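Local coordinates for CG5036 (Drosophila melanogaster, PDB 4IGU), which binds G-protein alpha subunits through its RGS domain, speeding their GTP hydrolysis and probably also slowing GDP release, at residues I52-A57 with I117-L122; D60-N65 with T111-Q116; L76-Y81 with I99-M104. All coordinates share one frame; numbering follows the deposited sequence.

Contact 1 of 3, residues I52-A57 with I117-L122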
loop_
_atom_site.group_PDB
_atom_site.type_symbol
_atom_site.label_atom_id
_atom_site.label_comp_id
_atom_site.label_asym_id
_atom_site.label_seq_id
_atom_site.Cartn_x
_atom_site.Cartn_y
_atom_site.Cartn_z
ATOM N N ILE A 52 1.031 -2.972 0.928
ATOM C CA ILE A 52 -0.059 -2.036 0.667
ATOM C C ILE A 52 -0.982 -1.867 1.887
ATOM O O ILE A 52 -1.534 -0.784 2.125
ATOM C CB ILE A 52 -0.853 -2.413 -0.621
ATOM C CG1 ILE A 52 -1.655 -1.213 -1.127
ATOM C CG2 ILE A 52 -1.732 -3.657 -0.379
ATOM C CD1 ILE A 52 -2.279 -1.413 -2.491
ATOM N N LEU A 53 -1.150 -2.926 2.668
ATOM C CA LEU A 53 -1.977 -2.822 3.860
ATOM C C LEU A 53 -1.331 -1.858 4.876
ATOM O O LEU A 53 -2.020 -1.039 5.499
ATOM C CB LEU A 53 -2.232 -4.212 4.462
ATOM C CG LEU A 53 -3.152 -5.079 3.581
ATOM C CD1 LEU A 53 -3.048 -6.561 3.907
ATOM C CD2 LEU A 53 -4.596 -4.619 3.727
ATOM N N PHE A 54 -0.012 -1.930 5.020
ATOM C CA PHE A 54 0.706 -0.974 5.877
ATOM C C PHE A 54 0.527 0.428 5.331
ATOM O O PHE A 54 0.219 1.368 6.076
ATOM C CB PHE A 54 2.198 -1.333 5.946
ATOM C CG PHE A 54 3.070 -0.263 6.586
ATOM C CD1 PHE A 54 2.969 0.026 7.945
ATOM C CD2 PHE A 54 4.025 0.411 5.833
ATOM C CE1 PHE A 54 3.789 0.988 8.536
ATOM C CE2 PHE A 54 4.851 1.380 6.419
ATOM C CZ PHE A 54 4.727 1.673 7.765
ATOM N N TRP A 55 0.696 0.572 4.019
ATOM C CA TRP A 55 0.587 1.881 3.375
ATOM C C TRP A 55 -0.814 2.474 3.554
ATOM O O TRP A 55 -0.972 3.659 3.852
ATOM C CB TRP A 55 0.966 1.801 1.883
ATOM C CG TRP A 55 1.077 3.175 1.249
ATOM C CD1 TRP A 55 2.182 3.974 1.207
ATOM C CD2 TRP A 55 0.024 3.916 0.612
ATOM N NE1 TRP A 55 1.888 5.161 0.571
ATOM C CE2 TRP A 55 0.567 5.148 0.200
ATOM C CE3 TRP A 55 -1.329 3.650 0.351
ATOM C CZ2 TRP A 55 -0.190 6.116 -0.471
ATOM C CZ3 TRP A 55 -2.081 4.612 -0.313
ATOM C CH2 TRP A 55 -1.508 5.828 -0.720
ATOM N N LEU A 56 -1.835 1.645 3.399
ATOM C CA LEU A 56 -3.199 2.106 3.628
ATOM C C LEU A 56 -3.441 2.458 5.104
ATOM O O LEU A 56 -4.189 3.393 5.417
ATOM C CB LEU A 56 -4.191 1.047 3.150
ATOM C CG LEU A 56 -4.195 0.830 1.641
ATOM C CD1 LEU A 56 -4.965 -0.435 1.315
ATOM C CD2 LEU A 56 -4.798 2.036 0.936
ATOM N N ALA A 57 -2.823 1.712 6.011
ATOM C CA ALA A 57 -3.008 1.977 7.440
ATOM C C ALA A 57 -2.414 3.323 7.813
ATOM O O ALA A 57 -2.970 4.044 8.645
ATOM C CB ALA A 57 -2.389 0.854 8.288
ATOM N N ILE A 117 7.018 6.004 3.071
ATOM C CA ILE A 117 7.667 6.372 1.809
ATOM C C ILE A 117 8.526 5.234 1.262
ATOM O O ILE A 117 8.496 4.923 0.066
ATOM C CB ILE A 117 8.550 7.617 1.977
ATOM C CG1 ILE A 117 7.708 8.823 2.379
ATOM C CG2 ILE A 117 9.311 7.916 0.694
ATOM C CD1 ILE A 117 8.548 10.015 2.832
ATOM N N GLN A 118 9.310 4.625 2.139
ATOM C CA GLN A 118 10.159 3.502 1.757
ATOM C C GLN A 118 9.316 2.358 1.181
ATOM O O GLN A 118 9.666 1.746 0.160
ATOM C CB GLN A 118 10.938 3.046 2.992
ATOM C CG GLN A 118 12.055 2.058 2.741
ATOM C CD GLN A 118 13.163 2.164 3.787
ATOM O OE1 GLN A 118 13.253 1.349 4.714
ATOM N NE2 GLN A 118 14.017 3.171 3.635
ATOM N N ILE A 119 8.181 2.085 1.810
ATOM C CA ILE A 119 7.298 1.029 1.322
ATOM C C ILE A 119 6.560 1.425 0.023
ATOM O O ILE A 119 6.383 0.594 -0.873
ATOM C CB ILE A 119 6.306 0.563 2.413
ATOM C CG1 ILE A 119 7.067 0.026 3.633
ATOM C CG2 ILE A 119 5.353 -0.501 1.860
ATOM C CD1 ILE A 119 8.033 -1.086 3.302
ATOM N N TYR A 120 6.139 2.683 -0.096
ATOM C CA TYR A 120 5.561 3.151 -1.364
ATOM C C TYR A 120 6.567 3.041 -2.518
ATOM O O TYR A 120 6.209 2.649 -3.628
ATOM C CB TYR A 120 5.060 4.594 -1.235
ATOM C CG TYR A 120 4.360 5.147 -2.469
ATOM C CD1 TYR A 120 5.083 5.750 -3.500
ATOM C CD2 TYR A 120 2.977 5.096 -2.588
ATOM C CE1 TYR A 120 4.442 6.270 -4.624
ATOM C CE2 TYR A 120 2.325 5.615 -3.705
ATOM C CZ TYR A 120 3.065 6.191 -4.723
ATOM O OH TYR A 120 2.413 6.707 -5.831
ATOM N N THR A 121 7.825 3.393 -2.250
ATOM C CA THR A 121 8.879 3.341 -3.258
ATOM C C THR A 121 9.143 1.890 -3.658
ATOM O O THR A 121 9.397 1.580 -4.829
ATOM C CB THR A 121 10.180 3.991 -2.732
ATOM O OG1 THR A 121 9.932 5.367 -2.407
ATOM C CG2 THR A 121 11.303 3.904 -3.770
ATOM N N LEU A 122 9.061 1.003 -2.673
ATOM C CA LEU A 122 9.216 -0.428 -2.890
ATOM C C LEU A 122 8.144 -0.970 -3.841
ATOM O O LEU A 122 8.460 -1.631 -4.830
ATOM C CB LEU A 122 9.146 -1.138 -1.534
ATOM C CG LEU A 122 9.219 -2.657 -1.449
ATOM C CD1 LEU A 122 10.364 -3.135 -2.283
ATOM C CD2 LEU A 122 9.407 -3.086 -0.009
#
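W55 and Y120 lie side by side and point the same way where helix 50-61 meets helix 113-132 in the all-helical RGS domain. The two are the closest backbone neighbours of the contact, their CA atoms 7.0 Å apart. Both side chains run with CG anti to the backbone N (chi1 -171° for W55, -176° for Y120), which sets the two rings alongside each other between the helices. The five-membered ring of W55 and the phenol ring have their centroids 5.3 Å apart and their planes turned by 39°, an oblique aromatic pair. CD2 and CB of Y120 do the touching: CD2 lies 3.7 Å from W55 CE2, and CB is 3.8 Å from W55 CD1. F26 meets the Y120 ring as well, so the tyrosine has aromatic neighbours in two parts of the chain.

The second pair is purely apolar. F54 and I119 cross at about a right angle, with CG1 of I119 3.8 Å from both CD2 and CE2 of the phenyl ring. I119 keeps CG1 beside its backbone N, and this is the branch that meets F54; V90 touches both residues, while I77 of helix 67-81 packs on F54 and makes it a junction of three helices. Across the aromatic pair, the nearest approach is W55 NE1 to Y120 CD2, at 3.3 Å.

Contact 2 of 3, residues D60-N65 with T111-Q116. With NA (sodium ion), chain F.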
loop_
_atom_site.group_PDB
_atom_site.type_symbol
_atom_site.label_atom_id
_atom_site.label_comp_id
_atom_site.label_asym_id
_atom_site.label_seq_id
_atom_site.Cartn_x
_atom_site.Cartn_y
_atom_site.Cartn_z
ATOM N N ASP A 60 -4.754 6.088 6.621
ATOM C CA ASP A 60 -5.902 6.177 7.508
ATOM C C ASP A 60 -5.522 6.882 8.814
ATOM O O ASP A 60 -6.295 7.691 9.342
ATOM C CB ASP A 60 -6.436 4.777 7.785
ATOM C CG ASP A 60 -7.583 4.786 8.749
ATOM O OD1 ASP A 60 -8.719 5.051 8.298
ATOM O OD2 ASP A 60 -7.347 4.535 9.954
ATOM N N LEU A 61 -4.326 6.583 9.327
ATOM C CA LEU A 61 -3.856 7.196 10.565
ATOM C C LEU A 61 -3.824 8.715 10.425
ATOM O O LEU A 61 -4.109 9.443 11.385
ATOM C CB LEU A 61 -2.466 6.676 10.943
ATOM C CG LEU A 61 -1.832 7.293 12.198
ATOM C CD1 LEU A 61 -2.572 6.852 13.471
ATOM C CD2 LEU A 61 -0.321 6.983 12.303
ATOM N N LYS A 62 -3.519 9.194 9.222
ATOM C CA LYS A 62 -3.361 10.635 9.014
ATOM C C LYS A 62 -4.659 11.404 9.213
ATOM O O LYS A 62 -4.650 12.619 9.454
ATOM C CB LYS A 62 -2.722 10.930 7.649
ATOM C CG LYS A 62 -1.237 10.531 7.595
ATOM C CD LYS A 62 -0.617 10.706 6.218
ATOM C CE LYS A 62 0.859 10.290 6.220
ATOM N NZ LYS A 62 1.701 11.213 7.055
ATOM N N LYS A 63 -5.776 10.686 9.136
ATOM C CA LYS A 63 -7.077 11.304 9.291
ATOM C C LYS A 63 -7.380 11.588 10.751
ATOM O O LYS A 63 -8.189 12.464 11.052
ATOM C CB LYS A 63 -8.164 10.421 8.678
ATOM C CG LYS A 63 -8.006 10.239 7.171
ATOM C CD LYS A 63 -8.827 9.069 6.661
ATOM C CE LYS A 63 -10.304 9.258 6.950
ATOM N NZ LYS A 63 -11.124 8.112 6.418
ATOM N N GLU A 64 -6.703 10.877 11.656
ATOM C CA GLU A 64 -6.979 11.014 13.090
ATOM C C GLU A 64 -6.475 12.334 13.711
ATOM O O GLU A 64 -5.298 12.655 13.635
ATOM C CB GLU A 64 -6.403 9.818 13.853
ATOM C CG GLU A 64 -6.780 9.803 15.318
ATOM C CD GLU A 64 -8.283 9.894 15.517
ATOM O OE1 GLU A 64 -8.978 8.957 15.076
ATOM O OE2 GLU A 64 -8.764 10.897 16.111
ATOM N N ASN A 65 -7.366 13.078 14.362
ATOM C CA ASN A 65 -6.979 14.342 14.991
ATOM C C ASN A 65 -6.666 14.252 16.490
ATOM O O ASN A 65 -5.940 15.084 17.022
ATOM C CB ASN A 65 -8.091 15.382 14.799
ATOM C CG ASN A 65 -8.318 15.736 13.360
ATOM O OD1 ASN A 65 -7.418 15.606 12.523
ATOM N ND2 ASN A 65 -9.529 16.215 13.053
ATOM N N THR A 111 4.311 9.875 12.404
ATOM C CA THR A 111 5.233 8.897 13.001
ATOM C C THR A 111 5.853 7.939 11.981
ATOM O O THR A 111 7.064 7.661 12.020
ATOM C CB THR A 111 4.520 8.109 14.134
ATOM O OG1 THR A 111 4.404 8.968 15.278
ATOM C CG2 THR A 111 5.291 6.861 14.530
ATOM N N PHE A 112 5.040 7.451 11.046
ATOM C CA PHE A 112 5.536 6.453 10.089
ATOM C C PHE A 112 5.961 7.000 8.727
ATOM O O PHE A 112 6.233 6.211 7.810
ATOM C CB PHE A 112 4.473 5.372 9.867
ATOM C CG PHE A 112 4.025 4.701 11.135
ATOM C CD1 PHE A 112 4.782 3.686 11.693
ATOM C CD2 PHE A 112 2.863 5.098 11.778
ATOM C CE1 PHE A 112 4.377 3.059 12.869
ATOM C CE2 PHE A 112 2.453 4.477 12.962
ATOM C CZ PHE A 112 3.210 3.467 13.502
ATOM N N ASP A 113 6.014 8.319 8.571
ATOM C CA ASP A 113 6.321 8.883 7.254
ATOM C C ASP A 113 7.520 8.251 6.535
ATOM O O ASP A 113 7.413 7.873 5.370
ATOM C CB ASP A 113 6.458 10.402 7.323
ATOM C CG ASP A 113 5.119 11.081 7.381
ATOM O OD1 ASP A 113 4.127 10.351 7.567
ATOM O OD2 ASP A 113 5.057 12.325 7.249
ATOM N N GLU A 114 8.647 8.116 7.227
ATOM C CA GLU A 114 9.841 7.541 6.613
ATOM C C GLU A 114 9.618 6.104 6.148
ATOM O O GLU A 114 10.092 5.711 5.078
ATOM C CB GLU A 114 11.030 7.610 7.586
ATOM C CG GLU A 114 11.437 9.023 7.948
ATOM C CD GLU A 114 12.799 9.415 7.391
ATOM O OE1 GLU A 114 13.489 10.222 8.054
ATOM O OE2 GLU A 114 13.175 8.928 6.297
ATOM N N ALA A 115 8.900 5.314 6.941
ATOM C CA ALA A 115 8.650 3.931 6.560
ATOM C C ALA A 115 7.624 3.885 5.438
ATOM O O ALA A 115 7.759 3.099 4.491
ATOM C CB ALA A 115 8.189 3.092 7.766
ATOM N N GLN A 116 6.593 4.720 5.531
ATOM C CA GLN A 116 5.542 4.703 4.510
ATOM C C GLN A 116 6.123 5.020 3.131
ATOM O O GLN A 116 5.795 4.355 2.144
ATOM C CB GLN A 116 4.410 5.676 4.863
ATOM C CG GLN A 116 3.263 5.683 3.842
ATOM C CD GLN A 116 2.217 6.753 4.125
ATOM O OE1 GLN A 116 2.500 7.757 4.784
ATOM N NE2 GLN A 116 1.008 6.549 3.615
HETATM NA NA NA F . -3.343 14.461 14.664
HETATM O O HOH W 1 -3.640 15.967 16.488
HETATM O O HOH W 2 -0.728 14.152 15.575
#
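A lysine-aspartate salt bridge, K62 to D113, ties the type I turn L61-E64, at the end region of helix 50-61, to the first turn of helix 113-132 in the RGS domain. K62 NZ donates to D113 OD1 over 2.6 Å, and the carboxylate oxygen receives it on its syn lone pair. The lysine chain is straight until chi4 (-67°), where it bends to bring the ammonium onto the aspartate; its CE passes 3.3 Å from Q116 OE1. D113 is held from its other oxygen by H110, and the amide nitrogen of Q116 bonds to E59. Deeper in, L61 and F112 cross at about a right angle: L61 CD2 sits in the plane of the F112 ring at its edge, 3.7 Å from F112 CD2, while T111 CG2 lies over one face. F112 occupies the N-cap position of helix 113-132, and its carbonyl O accepts from Q116 N. At the last residue of the type I turn, E64 O binds a sodium ion at 2.9 Å; two waters also bind the ion, one of them donating to N65 O. The contact thus sets a salt bridge beside a buried Leu-Phe pair, and the negative charge of D113 in the first turn would probably interact favourably with the helix dipole as well as with the ammonium.

Contact 3 of 3, residues L76-Y81 with I99-M104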
loop_
_atom_site.group_PDB
_atom_site.type_symbol
_atom_site.label_atom_id
_atom_site.label_comp_id
_atom_site.label_asym_id
_atom_site.label_seq_id
_atom_site.Cartn_x
_atom_site.Cartn_y
_atom_site.Cartn_z
ATOM N N LEU A 76 -1.001 -0.162 17.099
ATOM C CA LEU A 76 -1.498 -1.325 16.360
ATOM C C LEU A 76 -0.801 -1.499 15.013
ATOM O O LEU A 76 -0.422 -2.608 14.642
ATOM C CB LEU A 76 -3.017 -1.243 16.174
ATOM C CG LEU A 76 -3.801 -1.952 17.265
ATOM C CD1 LEU A 76 -5.269 -1.621 17.163
ATOM C CD2 LEU A 76 -3.579 -3.454 17.154
ATOM N N ILE A 77 -0.644 -0.401 14.287
ATOM C CA ILE A 77 0.136 -0.394 13.061
ATOM C C ILE A 77 1.542 -0.940 13.318
ATOM O O ILE A 77 2.034 -1.785 12.558
ATOM C CB ILE A 77 0.231 1.032 12.478
ATOM C CG1 ILE A 77 -1.147 1.492 11.983
ATOM C CG2 ILE A 77 1.230 1.074 11.333
ATOM C CD1 ILE A 77 -1.234 3.001 11.720
ATOM N N TYR A 78 2.203 -0.478 14.378
ATOM C CA TYR A 78 3.551 -0.995 14.643
ATOM C C TYR A 78 3.509 -2.495 14.911
ATOM O O TYR A 78 4.307 -3.262 14.352
ATOM C CB TYR A 78 4.201 -0.275 15.819
ATOM C CG TYR A 78 5.682 -0.548 15.973
ATOM C CD1 TYR A 78 6.135 -1.705 16.598
ATOM C CD2 TYR A 78 6.629 0.359 15.511
ATOM C CE1 TYR A 78 7.484 -1.961 16.754
ATOM C CE2 TYR A 78 7.990 0.116 15.670
ATOM C CZ TYR A 78 8.407 -1.051 16.291
ATOM O OH TYR A 78 9.756 -1.316 16.464
ATOM N N GLU A 79 2.575 -2.909 15.760
ATOM C CA GLU A 79 2.434 -4.322 16.105
ATOM C C GLU A 79 2.136 -5.205 14.883
ATOM O O GLU A 79 2.654 -6.322 14.762
ATOM C CB GLU A 79 1.318 -4.496 17.145
ATOM C CG GLU A 79 1.281 -5.903 17.727
ATOM C CD GLU A 79 0.090 -6.153 18.629
ATOM O OE1 GLU A 79 -0.623 -5.175 18.975
ATOM O OE2 GLU A 79 -0.125 -7.334 18.988
ATOM N N ASP A 80 1.288 -4.710 13.984
ATOM C CA ASP A 80 0.807 -5.514 12.863
ATOM C C ASP A 80 1.769 -5.552 11.683
ATOM O O ASP A 80 1.769 -6.518 10.924
ATOM C CB ASP A 80 -0.546 -4.992 12.370
ATOM C CG ASP A 80 -1.699 -5.323 13.320
ATOM O OD1 ASP A 80 -1.579 -6.249 14.156
ATOM O OD2 ASP A 80 -2.738 -4.646 13.213
ATOM N N TYR A 81 2.584 -4.511 11.519
ATOM C CA TYR A 81 3.427 -4.394 10.316
ATOM C C TYR A 81 4.928 -4.243 10.500
ATOM O O TYR A 81 5.686 -4.435 9.544
ATOM C CB TYR A 81 2.941 -3.246 9.445
ATOM C CG TYR A 81 1.504 -3.387 9.049
ATOM C CD1 TYR A 81 1.105 -4.386 8.170
ATOM C CD2 TYR A 81 0.545 -2.527 9.553
ATOM C CE1 TYR A 81 -0.216 -4.520 7.797
ATOM C CE2 TYR A 81 -0.774 -2.644 9.192
ATOM C CZ TYR A 81 -1.151 -3.641 8.310
ATOM O OH TYR A 81 -2.477 -3.763 7.957
ATOM N N ILE A 99 14.133 5.535 13.675
ATOM C CA ILE A 99 13.340 6.761 13.634
ATOM C C ILE A 99 11.907 6.502 14.089
ATOM O O ILE A 99 11.380 7.242 14.923
ATOM C CB ILE A 99 13.325 7.405 12.225
ATOM C CG1 ILE A 99 14.715 7.932 11.865
ATOM C CG2 ILE A 99 12.317 8.548 12.178
ATOM C CD1 ILE A 99 14.857 8.431 10.424
ATOM N N VAL A 100 11.284 5.459 13.538
ATOM C CA VAL A 100 9.923 5.077 13.917
ATOM C C VAL A 100 9.827 4.728 15.415
ATOM O O VAL A 100 8.905 5.186 16.105
ATOM C CB VAL A 100 9.405 3.914 13.042
ATOM C CG1 VAL A 100 8.064 3.395 13.553
ATOM C CG2 VAL A 100 9.281 4.374 11.597
ATOM N N ASN A 101 10.782 3.951 15.922
ATOM C CA ASN A 101 10.817 3.620 17.354
ATOM C C ASN A 101 10.813 4.864 18.214
ATOM O O ASN A 101 10.060 4.968 19.187
ATOM C CB ASN A 101 12.057 2.783 17.708
ATOM C CG ASN A 101 11.983 1.377 17.170
ATOM O OD1 ASN A 101 10.961 0.965 16.624
ATOM N ND2 ASN A 101 13.070 0.620 17.326
ATOM N N ARG A 102 11.668 5.818 17.871
ATOM C CA ARG A 102 11.719 7.042 18.650
ATOM C C ARG A 102 10.407 7.811 18.513
ATOM O O ARG A 102 9.937 8.394 19.491
ATOM C CB ARG A 102 12.938 7.905 18.255
ATOM C CG ARG A 102 14.288 7.221 18.569
ATOM C CD ARG A 102 15.505 8.154 18.411
ATOM N NE ARG A 102 15.897 8.366 17.013
ATOM C CZ ARG A 102 16.803 7.634 16.363
ATOM N NH1 ARG A 102 17.099 7.904 15.092
ATOM N NH2 ARG A 102 17.414 6.628 16.981
ATOM N N ASN A 103 9.818 7.817 17.309
ATOM C CA ASN A 103 8.553 8.547 17.082
ATOM C C ASN A 103 7.380 7.934 17.825
ATOM O O ASN A 103 6.331 8.560 17.955
ATOM C CB ASN A 103 8.184 8.613 15.593
ATOM C CG ASN A 103 9.084 9.542 14.794
ATOM O OD1 ASN A 103 9.857 10.302 15.360
ATOM N ND2 ASN A 103 8.963 9.498 13.469
ATOM N N MET A 104 7.539 6.694 18.279
ATOM C CA MET A 104 6.441 5.982 18.920
ATOM C C MET A 104 6.311 6.321 20.386
ATOM O O MET A 104 5.365 5.873 21.048
ATOM C CB MET A 104 6.583 4.465 18.735
ATOM C CG MET A 104 6.073 3.980 17.373
ATOM S SD MET A 104 4.302 4.294 17.109
ATOM C CE MET A 104 3.535 3.374 18.442
#
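With CG anti to its backbone N (chi1 -168°), Y78 extends its phenol from helix 67-81 across to helix 94-103, while N101 turns its CG beside its own backbone N and swings the amide to meet it. The phenol OH donates to N101 OD1 over 2.6 Å. This donor stands 23° out of the carbonyl plane, and the ring and amide planes are 50° apart. Along the same flank of the ring, V100 CG1 comes in at the edge, in plane, 3.9 Å from Y78 CD2. M104 completes the grip, its chain folded at chi2 and chi3 and its CG 4.1 Å from Y78 CD2. Replacing Y78 with an alanine would probably leave N101 OD1 without this donor and open a gap between V100 and M104. M104 also packs on A74 and R75, about a turn before Y78 on helix 67-81. V100 in turn touches F112 at the start of helix 113-132. I77, the residue preceding the tyrosine, meets F54, A57 and L61, so helix 67-81 packs on helix 50-61 as well as on helix 94-103.

In the fold
The three contacts join four helices of one RGS domain. Contacts 1 and 2 share helices 50-61 and 113-132, their centres about 11 Å apart, and meet where W55 CD1 lies 3.3 Å from Q116 CG. Contact 3 links the two intervening helices and lies about 10 Å from contact 2, centre to centre, and about 14 Å from contact 1. N103 ND2 and T111 O, 3.0 Å apart in a probable hydrogen bond, join contact 3 to contact 2; L53 CB and Y81 OH approach to 3.5 Å between contacts 1 and 3. Contact 1 is near the middle of the chain, whereas the sodium ion sits by contact 2, about 13 Å from the M104 side chain.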